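Local coordinates for putative secreted glycosylhydrolase (Parabacteroides distasonis ATCC 8503, PDB 3IMM), which is a putative secreted glycosyl hydrolase that binds a sodium ion, at residues A[102-108]-A[143-147]; A[61-67]-A[79-85]; A[15-20]-A[39-43]. All coordinates share one frame; numbering follows the deposited sequence. Where two conformers were deposited one is given.

How the contacts relate
Contact 3 comes first along the chain. It pairs strand 18-19 with strand 40-42 and closes a loop that holds the small sheet of strands 25-28 and 31-34. Contact 2 follows as the hairpin of strands 62-69 and 80-85, at the other edge of the same five-stranded sheet. Contact 1 closes last. It sets the loop 102-108 against strand 141-147, an outermost strand of the six-stranded sheet. The three follow in series, and none nests or crosses. V66 of contact 2 packs on W41 of contact 3. The loop of contact 1 bonds to E81 and Q83 of contact 2, while contacts 1 and 3 stay about 13 Å apart at their nearest atoms.

Contact 1: A[102-108]-A[143-147]; sequences GAIYGHL and VTEMD
T144 and M146 point from strand 141-147 toward the loop 102-108. T144 meets the loop through both branches. Its OG1 donates to G102 O at 2.6 Å, and the donor sits above the carbonyl plane, 50° out of it. Its methyl CG2 is anti to the backbone N (chi1 of -53° for OG1), which turns it to the apolar side of the loop. There CG2 lies 3.6 Å from L108 CD2 and 3.7 Å from I104 CG1. The L108 and T144 side chains run alongside one another in opposite senses. A valine at T144 would probably keep the methyl packing but leave G102 O without this hydroxyl donor.

M146 is a selenomethionine. Its chain runs out extended and then bends at chi3 (-87°), which lays the methyl CE among three loop residues. CE is 3.6 Å from H107 CB, 3.7 Å from I104 CG2 and 3.7 Å from L108 CB. SE rests on I104 CG2 at 3.8 Å.

The loop holds its own shape. I104 O accepts from both H107 N and L108 N, a classic beta bulge. H107 ND1 donates to Y105 O, which lies in the ring plane.

Two aromatic rings meet H107: F171 stacks on it, and W151 lies at an angle. W151 also touches M146. On its other side the loop bonds to strand 80-85 through G102, A103 and Y105, and I104 packs on V80 and I82. The contact thus joins that strand to strand 141-147, whose further neighbour is strand 133-138.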
loop_
_atom_site.group_PDB
_atom_site.type_symbol
_atom_site.label_atom_id
_atom_site.label_comp_id
_atom_site.label_asym_id
_atom_site.label_seq_id
_atom_site.Cartn_x
_atom_site.Cartn_y
_atom_site.Cartn_z
ATOM N N GLY A 102 4.218 -3.906 -5.374
ATOM C CA GLY A 102 3.764 -5.060 -4.607
ATOM C C GLY A 102 4.754 -5.489 -3.532
ATOM O O GLY A 102 4.491 -6.416 -2.813
ATOM N N ALA A 103 5.886 -4.801 -3.406
ATOM C CA ALA A 103 6.753 -5.035 -2.288
ATOM C C ALA A 103 6.133 -4.525 -0.990
ATOM O O ALA A 103 5.230 -3.692 -0.997
ATOM C CB ALA A 103 8.082 -4.384 -2.506
ATOM N N ILE A 104 6.677 -5.005 0.126
ATOM C CA ILE A 104 6.450 -4.381 1.439
ATOM C C ILE A 104 7.566 -3.374 1.609
ATOM O O ILE A 104 8.771 -3.726 1.780
ATOM C CB ILE A 104 6.402 -5.403 2.607
ATOM C CG1 ILE A 104 5.489 -6.562 2.265
ATOM C CG2 ILE A 104 5.927 -4.724 3.940
ATOM C CD1 ILE A 104 4.038 -6.086 2.020
ATOM N N TYR A 105 7.186 -2.106 1.484
ATOM C CA TYR A 105 8.138 -1.042 1.321
ATOM C C TYR A 105 9.119 -1.062 2.469
ATOM O O TYR A 105 8.734 -1.138 3.632
ATOM C CB TYR A 105 7.519 0.360 1.221
ATOM C CG TYR A 105 8.598 1.388 1.161
ATOM C CD1 TYR A 105 9.299 1.581 -0.013
ATOM C CD2 TYR A 105 9.007 2.097 2.304
ATOM C CE1 TYR A 105 10.367 2.465 -0.077
ATOM C CE2 TYR A 105 10.070 2.989 2.242
ATOM C CZ TYR A 105 10.724 3.179 1.036
ATOM O OH TYR A 105 11.760 4.047 0.923
ATOM N N GLY A 106 10.385 -0.975 2.120
ATOM C CA GLY A 106 11.473 -0.967 3.121
ATOM C C GLY A 106 11.808 -2.270 3.810
ATOM O O GLY A 106 12.786 -2.323 4.613
ATOM N N HIS A 107 11.076 -3.339 3.458
ATOM C CA HIS A 107 11.099 -4.595 4.221
ATOM C C HIS A 107 11.260 -5.888 3.417
ATOM O O HIS A 107 11.971 -6.817 3.855
ATOM C CB HIS A 107 9.861 -4.670 5.126
ATOM C CG HIS A 107 9.875 -3.639 6.211
ATOM N ND1 HIS A 107 9.445 -2.341 6.019
ATOM C CD2 HIS A 107 10.328 -3.704 7.487
ATOM C CE1 HIS A 107 9.613 -1.663 7.140
ATOM N NE2 HIS A 107 10.153 -2.467 8.043
ATOM N N LEU A 108 10.589 -5.975 2.273
ATOM C CA LEU A 108 10.549 -7.203 1.498
ATOM C C LEU A 108 10.251 -6.934 0.028
ATOM O O LEU A 108 9.260 -6.280 -0.303
ATOM C CB LEU A 108 9.482 -8.159 2.087
ATOM C CG LEU A 108 9.346 -9.525 1.405
ATOM C CD1 LEU A 108 10.636 -10.415 1.650
ATOM C CD2 LEU A 108 8.046 -10.192 1.883
ATOM N N VAL A 143 2.952 -12.067 -5.760
ATOM C CA VAL A 143 4.252 -11.426 -5.800
ATOM C C VAL A 143 4.975 -11.339 -4.449
ATOM O O VAL A 143 6.184 -11.330 -4.423
ATOM C CB VAL A 143 4.232 -10.041 -6.497
ATOM C CG1 VAL A 143 3.877 -10.246 -7.982
ATOM C CG2 VAL A 143 3.276 -9.080 -5.844
ATOM N N THR A 144 4.244 -11.323 -3.344
ATOM C CA THR A 144 4.847 -11.015 -2.050
ATOM C C THR A 144 4.105 -11.753 -0.979
ATOM O O THR A 144 2.873 -11.787 -0.972
ATOM C CB THR A 144 4.822 -9.474 -1.784
ATOM O OG1 THR A 144 5.417 -8.822 -2.910
ATOM C CG2 THR A 144 5.550 -9.084 -0.482
ATOM N N GLU A 145 4.871 -12.353 -0.076
ATOM C CA GLU A 145 4.330 -13.093 1.075
ATOM C C GLU A 145 5.236 -12.826 2.254
ATOM O O GLU A 145 6.370 -13.304 2.297
ATOM C CB GLU A 145 4.312 -14.597 0.827
ATOM C CG GLU A 145 3.002 -15.103 0.381
ATOM C CD GLU A 145 2.968 -16.587 0.246
ATOM O OE1 GLU A 145 3.636 -17.108 -0.651
ATOM O OE2 GLU A 145 2.281 -17.219 1.057
HETATM N N MSE A 146 4.729 -12.067 3.209
HETATM C CA MSE A 146 5.488 -11.686 4.367
HETATM C C MSE A 146 4.928 -12.398 5.570
HETATM O O MSE A 146 3.729 -12.343 5.825
HETATM C CB MSE A 146 5.333 -10.187 4.626
HETATM C CG MSE A 146 5.926 -9.770 5.970
HETATM SE SE MSE A 146 6.141 -7.852 6.159
HETATM C CE MSE A 146 7.811 -7.593 5.396
ATOM N N ASP A 147 5.810 -12.995 6.352
ATOM C CA ASP A 147 5.505 -13.335 7.767
ATOM C C ASP A 147 6.256 -12.362 8.677
ATOM O O ASP A 147 7.423 -12.539 8.935
ATOM C CB ASP A 147 5.903 -14.787 8.081
ATOM C CG ASP A 147 5.585 -15.204 9.537
ATOM O OD1 ASP A 147 5.327 -14.358 10.430
ATOM O OD2 ASP A 147 5.675 -16.412 9.791
#

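Contact 2: A[61-67]-A[79-85]; sequences TNSGVVV and SVEIQIA. With NA (sodium ion), chain D.
V65, V67, I82 and I84 interlock on one face of the paired strands 62-67 and 80-85. The I84 methyl CD1 reaches across to V65 CG2 at 3.8 Å. The I82 methyl CD1 fits beside V67 CG2 at 3.9 Å. These bumps face strands 49-57 and 122-130, where V65 touches L51, L53 and I127.

The strands form an antiparallel beta hairpin at the edge of a five-stranded sheet, as expected in a concanavalin-like beta sandwich. V65 and I82 bond in both directions. So do S63 with I84 and V67 with V80.

On the opposite face, G64 leaves a hollow between longer side chains. The E81 carboxylate fills it. With no side chain on G64, OE2 of E81 can lie 3.6 Å from G64 CA. The sodium ion sits above this dip, bound by N62 OD1, S63 O, E81 OE2 and Q83 OE1, the last at 2.4 Å. Q83 bends at chi2 (75°), which curls its amide back toward N62. The two amide planes stand 75° apart, and Q83 NE2 bonds only weakly to N62 OD1. Q83 NE2 also bonds to E99 O, and E81 OE2 to Q183. Further along, V66 CG1 presses tightly on S79 CB at 3.4 Å.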
loop_
_atom_site.group_PDB
_atom_site.type_symbol
_atom_site.label_atom_id
_atom_site.label_comp_id
_atom_site.label_asym_id
_atom_site.label_seq_id
_atom_site.Cartn_x
_atom_site.Cartn_y
_atom_site.Cartn_z
ATOM N N THR A 61 5.451 6.863 -11.031
ATOM C CA THR A 61 4.618 6.719 -9.834
ATOM C C THR A 61 5.308 5.985 -8.671
ATOM O O THR A 61 5.899 4.933 -8.855
ATOM C CB THR A 61 3.312 5.994 -10.192
ATOM O OG1 THR A 61 2.525 6.873 -10.979
ATOM C CG2 THR A 61 2.517 5.595 -8.955
ATOM N N ASN A 62 5.230 6.561 -7.481
ATOM C CA ASN A 62 5.698 5.912 -6.260
ATOM C C ASN A 62 4.686 6.217 -5.151
ATOM O O ASN A 62 4.592 7.337 -4.672
ATOM C CB ASN A 62 7.134 6.393 -5.872
ATOM C CG ASN A 62 7.656 5.743 -4.582
ATOM O OD1 ASN A 62 6.924 5.063 -3.848
ATOM N ND2 ASN A 62 8.934 5.951 -4.307
ATOM N N SER A 63 3.918 5.217 -4.766
ATOM C CA SER A 63 2.801 5.406 -3.828
ATOM C C SER A 63 2.680 4.131 -2.984
ATOM O O SER A 63 3.603 3.355 -2.924
ATOM C CB SER A 63 1.522 5.723 -4.607
ATOM O OG SER A 63 0.439 6.061 -3.739
ATOM N N GLY A 64 1.569 3.913 -2.305
ATOM C CA GLY A 64 1.482 2.741 -1.429
ATOM C C GLY A 64 0.167 2.659 -0.704
ATOM O O GLY A 64 -0.493 3.658 -0.501
ATOM N N VAL A 65 -0.209 1.440 -0.343
ATOM C CA VAL A 65 -1.386 1.176 0.444
ATOM C C VAL A 65 -0.872 0.937 1.859
ATOM O O VAL A 65 0.083 0.156 2.060
ATOM C CB VAL A 65 -2.135 -0.048 -0.102
ATOM C CG1 VAL A 65 -3.384 -0.299 0.712
ATOM C CG2 VAL A 65 -2.494 0.169 -1.623
ATOM N N VAL A 66 -1.486 1.596 2.836
ATOM C CA VAL A 66 -1.061 1.473 4.226
ATOM C C VAL A 66 -2.076 0.633 4.972
ATOM O O VAL A 66 -3.256 0.860 4.849
ATOM C CB VAL A 66 -0.869 2.857 4.871
ATOM C CG1 VAL A 66 -0.421 2.741 6.310
ATOM C CG2 VAL A 66 0.179 3.648 4.057
ATOM N N VAL A 67 -1.611 -0.366 5.703
ATOM C CA VAL A 67 -2.493 -1.226 6.515
ATOM C C VAL A 67 -1.952 -1.235 7.937
ATOM O O VAL A 67 -0.805 -0.791 8.208
ATOM C CB VAL A 67 -2.626 -2.679 5.944
ATOM C CG1 VAL A 67 -3.222 -2.644 4.515
ATOM C CG2 VAL A 67 -1.257 -3.459 5.965
ATOM N N SER A 79 2.908 1.481 10.956
ATOM C CA SER A 79 2.087 0.897 9.895
ATOM C C SER A 79 2.909 -0.010 8.986
ATOM O O SER A 79 4.138 -0.048 9.059
ATOM C CB SER A 79 1.404 1.988 9.036
ATOM O OG SER A 79 2.360 2.751 8.301
ATOM N N VAL A 80 2.200 -0.725 8.114
ATOM C CA VAL A 80 2.846 -1.489 7.047
ATOM C C VAL A 80 2.415 -0.898 5.703
ATOM O O VAL A 80 1.218 -0.564 5.507
ATOM C CB VAL A 80 2.438 -2.974 7.152
ATOM C CG1 VAL A 80 2.966 -3.762 5.964
ATOM C CG2 VAL A 80 2.874 -3.506 8.512
ATOM N N GLU A 81 3.376 -0.737 4.790
ATOM C CA GLU A 81 3.108 -0.173 3.471
ATOM C C GLU A 81 3.427 -1.170 2.353
ATOM O O GLU A 81 4.549 -1.707 2.233
ATOM C CB GLU A 81 3.905 1.102 3.222
ATOM C CG GLU A 81 3.737 1.635 1.827
ATOM C CD GLU A 81 4.572 2.874 1.594
ATOM O OE1 GLU A 81 5.486 3.143 2.405
ATOM O OE2 GLU A 81 4.317 3.559 0.581
ATOM N N ILE A 82 2.391 -1.406 1.556
ATOM C CA ILE A 82 2.488 -2.160 0.336
ATOM C C ILE A 82 2.803 -1.157 -0.764
ATOM O O ILE A 82 2.008 -0.281 -1.068
ATOM C CB ILE A 82 1.210 -2.931 -0.016
ATOM C CG1 ILE A 82 0.858 -3.975 1.066
ATOM C CG2 ILE A 82 1.468 -3.688 -1.368
ATOM C CD1 ILE A 82 0.306 -3.450 2.389
ATOM N N GLN A 83 4.006 -1.281 -1.310
ATOM C CA GLN A 83 4.482 -0.377 -2.346
ATOM C C GLN A 83 3.668 -0.463 -3.638
ATOM O O GLN A 83 3.377 -1.554 -4.138
ATOM C CB GLN A 83 5.924 -0.751 -2.679
ATOM C CG GLN A 83 6.618 0.119 -3.699
ATOM C CD GLN A 83 7.023 1.462 -3.177
ATOM O OE1 GLN A 83 6.546 1.906 -2.138
ATOM N NE2 GLN A 83 7.931 2.115 -3.889
ATOM N N ILE A 84 3.375 0.697 -4.212
ATOM C CA ILE A 84 2.846 0.795 -5.569
ATOM C C ILE A 84 3.806 1.661 -6.326
ATOM O O ILE A 84 4.119 2.762 -5.892
ATOM C CB ILE A 84 1.436 1.436 -5.643
ATOM C CG1 ILE A 84 0.406 0.546 -5.010
ATOM C CG2 ILE A 84 1.035 1.648 -7.100
ATOM C CD1 ILE A 84 -0.950 1.184 -4.902
ATOM N N ALA A 85 4.308 1.160 -7.446
ATOM C CA ALA A 85 5.338 1.864 -8.164
ATOM C C ALA A 85 5.311 1.509 -9.630
ATOM O O ALA A 85 4.969 0.396 -10.014
ATOM C CB ALA A 85 6.751 1.564 -7.560
HETATM NA NA NA D . 5.694 4.112 -1.679
#

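Contact 3: A[15-20]-A[39-43]; sequences LENANY and SIWTK
I40 meets A18 and Y20 with the end of its side chain. Its CG1 is anti to the backbone N (chi1 179°), which carries the chain across to segment 15-20. CG1 lies 3.8 Å from Y20 CB and 3.9 Å from A18 CB. I40 and Y20 run alongside each other in the same sense, with I40 CD1 oblique to the tyrosine ring. L15 CD1 sits over one face of that ring, toward its rim. W25 of strand 25-28 also touches both I40 and Y20.

W41 pairs with N19. W41 N donates to N19 O, and W41 O accepts from N19 N at 2.8 Å. The indole extends off the far side and meets W75 edge-to-face.

The CB of T42 points away from segment 15-20. Its side chain touches L10 and F11, and its OG1 bonds to D44 and I180.

K43 closes the contact. Its backbone N donates to N17 O at 3.2 Å. The side chain is extended and runs past the carbonyl of N17 to the turn. NZ donates to E16 O at 3.0 Å, nearly in line with the C=O bond (160°). In one of the two N19 conformers, and so less surely, the N19 amide crosses this chain at about a right angle, and two waters join N19 OD1 to T42 O and K43 O.

K43 thus bonds to the carbonyls of both central residues, E16 and N17, of the type I beta turn from L15 to A18. That turn leads into strand 18-19, the short antiparallel edge strand of the five-stranded sheet in this concanavalin-clan fold.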
loop_
_atom_site.group_PDB
_atom_site.type_symbol
_atom_site.label_atom_id
_atom_site.label_comp_id
_atom_site.label_asym_id
_atom_site.label_seq_id
_atom_site.Cartn_x
_atom_site.Cartn_y
_atom_site.Cartn_z
ATOM N N LEU A 15 -17.132 8.647 -0.311
ATOM C CA LEU A 15 -16.121 8.725 0.730
ATOM C C LEU A 15 -16.712 8.940 2.142
ATOM O O LEU A 15 -16.006 9.354 3.060
ATOM C CB LEU A 15 -15.027 9.756 0.357
ATOM C CG LEU A 15 -14.378 9.584 -1.045
ATOM C CD1 LEU A 15 -13.406 10.718 -1.418
ATOM C CD2 LEU A 15 -13.665 8.248 -1.169
ATOM N N GLU A 16 -17.976 8.570 2.325
ATOM C CA GLU A 16 -18.694 8.775 3.597
ATOM C C GLU A 16 -18.014 8.103 4.781
ATOM O O GLU A 16 -18.135 8.575 5.922
ATOM C CB GLU A 16 -20.128 8.256 3.477
ATOM C CG GLU A 16 -20.199 6.734 3.223
ATOM C CD GLU A 16 -21.560 6.235 2.756
ATOM O OE1 GLU A 16 -22.583 6.890 3.047
ATOM O OE2 GLU A 16 -21.588 5.149 2.136
ATOM N N ASN A 17 -17.302 7.000 4.516
ATOM C CA ASN A 17 -16.613 6.237 5.563
ATOM C C ASN A 17 -15.110 6.462 5.626
ATOM O O ASN A 17 -14.404 5.659 6.237
ATOM C CB ASN A 17 -16.902 4.738 5.414
ATOM C CG ASN A 17 -18.369 4.443 5.487
ATOM O OD1 ASN A 17 -19.097 5.159 6.158
ATOM N ND2 ASN A 17 -18.824 3.405 4.794
ATOM N N ALA A 18 -14.649 7.600 5.091
ATOM C CA ALA A 18 -13.251 7.965 5.122
ATOM C C ALA A 18 -12.971 9.257 5.882
ATOM O O ALA A 18 -13.823 10.159 5.943
ATOM C CB ALA A 18 -12.700 8.098 3.696
ATOM N N ASN A 19 -11.794 9.333 6.509
ATOM C CA ASN A 19 -11.290 10.598 7.033
ATOM C C ASN A 19 -10.292 11.124 6.016
ATOM O O ASN A 19 -9.296 10.464 5.669
ATOM C CB ASN A 19 -10.614 10.470 8.408
ATOM C CG ASN A 19 -11.589 10.145 9.542
ATOM O OD1 ASN A 19 -11.335 9.237 10.349
ATOM N ND2 ASN A 19 -12.681 10.889 9.624
ATOM N N TYR A 20 -10.595 12.311 5.525
ATOM C CA TYR A 20 -9.812 12.986 4.505
ATOM C C TYR A 20 -10.232 14.461 4.400
ATOM O O TYR A 20 -11.328 14.874 4.812
ATOM C CB TYR A 20 -10.033 12.340 3.144
ATOM C CG TYR A 20 -11.433 12.518 2.663
ATOM C CD1 TYR A 20 -12.475 11.782 3.214
ATOM C CD2 TYR A 20 -11.741 13.486 1.707
ATOM C CE1 TYR A 20 -13.771 11.991 2.801
ATOM C CE2 TYR A 20 -13.037 13.682 1.268
ATOM C CZ TYR A 20 -14.052 12.948 1.826
ATOM O OH TYR A 20 -15.346 13.154 1.392
ATOM N N SER A 39 -2.776 11.933 3.261
ATOM C CA SER A 39 -3.366 10.620 3.097
ATOM C C SER A 39 -4.891 10.607 3.271
ATOM O O SER A 39 -5.500 11.579 3.761
ATOM C CB SER A 39 -2.711 9.645 4.098
ATOM O OG SER A 39 -1.302 9.512 3.893
ATOM N N ILE A 40 -5.507 9.495 2.886
ATOM C CA ILE A 40 -6.945 9.245 3.123
ATOM C C ILE A 40 -7.040 7.965 3.955
ATOM O O ILE A 40 -6.322 6.990 3.679
ATOM C CB ILE A 40 -7.767 9.113 1.780
ATOM C CG1 ILE A 40 -9.254 8.827 2.051
ATOM C CG2 ILE A 40 -7.157 8.048 0.788
ATOM C CD1 ILE A 40 -10.159 9.213 0.948
ATOM N N TRP A 41 -7.889 7.967 4.989
ATOM C CA TRP A 41 -7.940 6.848 5.905
ATOM C C TRP A 41 -9.333 6.350 6.050
ATOM O O TRP A 41 -10.296 7.107 5.892
ATOM C CB TRP A 41 -7.414 7.218 7.301
ATOM C CG TRP A 41 -6.009 7.759 7.292
ATOM C CD1 TRP A 41 -5.645 9.061 7.346
ATOM C CD2 TRP A 41 -4.798 7.001 7.209
ATOM N NE1 TRP A 41 -4.274 9.171 7.285
ATOM C CE2 TRP A 41 -3.732 7.919 7.204
ATOM C CE3 TRP A 41 -4.513 5.634 7.180
ATOM C CZ2 TRP A 41 -2.398 7.517 7.148
ATOM C CZ3 TRP A 41 -3.210 5.232 7.114
ATOM C CH2 TRP A 41 -2.158 6.177 7.086
ATOM N N THR A 42 -9.432 5.068 6.396
ATOM C CA THR A 42 -10.674 4.533 6.877
ATOM C C THR A 42 -10.989 5.182 8.227
ATOM O O THR A 42 -10.084 5.597 8.954
ATOM C CB THR A 42 -10.620 2.990 6.997
ATOM O OG1 THR A 42 -9.530 2.619 7.830
ATOM C CG2 THR A 42 -10.461 2.333 5.627
ATOM N N LYS A 43 -12.279 5.293 8.547
ATOM C CA LYS A 43 -12.693 5.796 9.840
ATOM C C LYS A 43 -12.620 4.681 10.896
ATOM O O LYS A 43 -12.561 4.956 12.105
ATOM C CB LYS A 43 -14.130 6.333 9.774
ATOM C CG LYS A 43 -14.301 7.661 9.063
ATOM C CD LYS A 43 -15.779 8.105 9.208
ATOM C CE LYS A 43 -15.990 9.496 8.685
ATOM N NZ LYS A 43 -17.412 9.725 8.585
HETATM O O HOH W 1 -9.250 7.649 10.521
HETATM O O HOH W 2 -12.326 7.956 12.661
#